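Local coordinates for protein tetraacyldisaccharide 4'-kinase (Aquifex aeolicus, PDB 4EHX) that probably transfers the gamma-phosphate of ATP to the 4'-position of a tetraacyldisaccharide 1-phosphate, forming lipid IVA in lipid A biosynthesis, at residues R227-F232 against L248-K253. Sequence-based numbering, arbitrary orientation.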
loop_
_atom_site.group_PDB
_atom_site.type_symbol
_atom_site.label_atom_id
_atom_site.label_comp_id
_atom_site.label_asym_id
_atom_site.label_seq_id
_atom_site.Cartn_x
_atom_site.Cartn_y
_atom_site.Cartn_z
ATOM N N ARG A 227 -15.227 -26.081 8.331
ATOM C CA ARG A 227 -16.084 -25.400 7.368
ATOM C C ARG A 227 -15.309 -25.362 6.049
ATOM O O ARG A 227 -14.102 -25.120 6.038
ATOM C CB ARG A 227 -16.475 -23.968 7.766
ATOM C CG ARG A 227 -17.238 -23.813 9.079
ATOM C CD ARG A 227 -18.660 -24.358 8.964
ATOM N NE ARG A 227 -19.294 -23.953 7.707
ATOM C CZ ARG A 227 -20.223 -23.003 7.595
ATOM N NH1 ARG A 227 -20.659 -22.353 8.664
ATOM N NH2 ARG A 227 -20.730 -22.706 6.406
ATOM N N GLU A 228 -15.997 -25.619 4.940
ATOM C CA GLU A 228 -15.436 -25.331 3.623
ATOM C C GLU A 228 -15.953 -23.958 3.201
ATOM O O GLU A 228 -17.067 -23.577 3.557
ATOM C CB GLU A 228 -15.857 -26.385 2.598
ATOM C CG GLU A 228 -15.310 -27.779 2.871
ATOM C CD GLU A 228 -15.743 -28.800 1.829
ATOM O OE1 GLU A 228 -16.761 -28.568 1.141
ATOM O OE2 GLU A 228 -15.062 -29.838 1.699
ATOM N N VAL A 229 -15.152 -23.207 2.458
ATOM C CA VAL A 229 -15.559 -21.861 2.080
ATOM C C VAL A 229 -15.743 -21.724 0.581
ATOM O O VAL A 229 -15.250 -22.536 -0.202
ATOM C CB VAL A 229 -14.534 -20.815 2.534
ATOM C CG1 VAL A 229 -14.329 -20.890 4.036
ATOM C CG2 VAL A 229 -13.223 -21.017 1.789
ATOM N N ILE A 230 -16.464 -20.683 0.188
ATOM C CA ILE A 230 -16.539 -20.281 -1.204
ATOM C C ILE A 230 -15.654 -19.049 -1.349
ATOM O O ILE A 230 -15.864 -18.048 -0.670
ATOM C CB ILE A 230 -17.980 -19.931 -1.602
ATOM C CG1 ILE A 230 -18.877 -21.166 -1.475
ATOM C CG2 ILE A 230 -18.020 -19.389 -3.016
ATOM C CD1 ILE A 230 -20.356 -20.858 -1.524
ATOM N N ALA A 231 -14.650 -19.128 -2.210
ATOM C CA ALA A 231 -13.735 -18.009 -2.397
ATOM C C ALA A 231 -13.965 -17.335 -3.741
ATOM O O ALA A 231 -14.408 -17.971 -4.706
ATOM C CB ALA A 231 -12.290 -18.472 -2.274
ATOM N N PHE A 232 -13.655 -16.044 -3.801
ATOM C CA PHE A 232 -13.817 -15.283 -5.027
ATOM C C PHE A 232 -12.929 -14.043 -5.068
ATOM O O PHE A 232 -12.519 -13.510 -4.033
ATOM C CB PHE A 232 -15.288 -14.935 -5.280
ATOM C CG PHE A 232 -15.874 -13.953 -4.298
ATOM C CD1 PHE A 232 -15.743 -12.585 -4.503
ATOM C CD2 PHE A 232 -16.586 -14.396 -3.193
ATOM C CE1 PHE A 232 -16.288 -11.679 -3.615
ATOM C CE2 PHE A 232 -17.138 -13.492 -2.295
ATOM C CZ PHE A 232 -16.992 -12.134 -2.509
ATOM N N LEU A 248 -2.209 -22.038 2.814
ATOM C CA LEU A 248 -2.674 -21.895 4.189
ATOM C C LEU A 248 -3.451 -23.126 4.641
ATOM O O LEU A 248 -3.710 -23.305 5.830
ATOM C CB LEU A 248 -3.540 -20.641 4.347
ATOM C CG LEU A 248 -2.826 -19.294 4.217
ATOM C CD1 LEU A 248 -3.793 -18.143 4.460
ATOM C CD2 LEU A 248 -1.653 -19.219 5.181
ATOM N N GLY A 249 -3.823 -23.970 3.684
ATOM C CA GLY A 249 -4.551 -25.187 3.988
ATOM C C GLY A 249 -6.035 -24.954 4.193
ATOM O O GLY A 249 -6.733 -25.787 4.769
ATOM N N ILE A 250 -6.523 -23.812 3.725
ATOM C CA ILE A 250 -7.947 -23.515 3.805
ATOM C C ILE A 250 -8.716 -24.319 2.754
ATOM O O ILE A 250 -8.353 -24.322 1.575
ATOM C CB ILE A 250 -8.212 -22.006 3.639
ATOM C CG1 ILE A 250 -7.498 -21.225 4.749
ATOM C CG2 ILE A 250 -9.704 -21.725 3.652
ATOM C CD1 ILE A 250 -7.456 -19.722 4.531
ATOM N N LYS A 251 -9.770 -25.011 3.183
ATOM C CA LYS A 251 -10.549 -25.843 2.270
ATOM C C LYS A 251 -11.571 -25.036 1.473
ATOM O O LYS A 251 -12.544 -24.517 2.025
ATOM C CB LYS A 251 -11.238 -26.981 3.025
ATOM C CG LYS A 251 -10.278 -28.018 3.608
ATOM C CD LYS A 251 -11.014 -29.117 4.371
ATOM C CE LYS A 251 -10.049 -30.166 4.932
ATOM N NZ LYS A 251 -10.717 -31.252 5.708
ATOM N N VAL A 252 -11.346 -24.946 0.167
ATOM C CA VAL A 252 -12.205 -24.166 -0.715
ATOM C C VAL A 252 -13.044 -25.083 -1.597
ATOM O O VAL A 252 -12.515 -25.759 -2.482
ATOM C CB VAL A 252 -11.371 -23.220 -1.612
ATOM C CG1 VAL A 252 -12.266 -22.477 -2.594
ATOM C CG2 VAL A 252 -10.559 -22.242 -0.758
ATOM N N LYS A 253 -14.352 -25.098 -1.351
ATOM C CA LYS A 253 -15.269 -25.961 -2.086
ATOM C C LYS A 253 -15.544 -25.403 -3.476
ATOM O O LYS A 253 -16.071 -26.100 -4.342
ATOM C CB LYS A 253 -16.592 -26.103 -1.328
ATOM C CG LYS A 253 -17.492 -24.879 -1.458
ATOM C CD LYS A 253 -18.891 -25.126 -0.913
ATOM C CE LYS A 253 -18.883 -25.292 0.597
ATOM N NZ LYS A 253 -20.260 -25.259 1.165
#
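V229 and V252 form a parallel beta bridge between the two strands of a beta-alpha-beta unit, in which strand 229-233 leads through helix 237-248 into strand 252-257. The case illustrates how such a crossover brings its second strand back beside the first: G249, with positive phi, closes the helix in a Schellman motif, and within three residues the chain is pairing again. V229 uses both of its backbone polar groups, its N donating to K251 O (3.0 Å, 165° at the hydrogen) and its O accepting from K253 N (2.9 Å). The second bond is more bent at its hydrogen, 144°, and the chain turns a corner at K253. Beyond it the pairing resumes, A231 bonding through its backbone to E254 and M256, while I230 bonds on its other flank to I274 and L276.

The two faces of this strand pair differ. On the helix side V229 CG2 lies 3.9 Å from V252 CG2, so that the valines meet methyl to methyl; CG2 of V229 also meets CG2 of I250. A231 CB packs against V252 CG1, and L245 of the helix covers A231, I250 and V252 together. The opposite face carries E228, I230 and K253. The E228 carboxylate lies beside the K253 stem rather than its ammonium group, which forms a salt bridge with E273; the E228 and K253 side chains cross at about a right angle. K253 starts with CG between its backbone N and carbonyl carbon (chi1 77°) and bends again at chi3, which carries its methylenes back over the first strand: CG and CD each lie 4.0 Å from I230 CG1, and CE lies 3.8 Å from E228 CB.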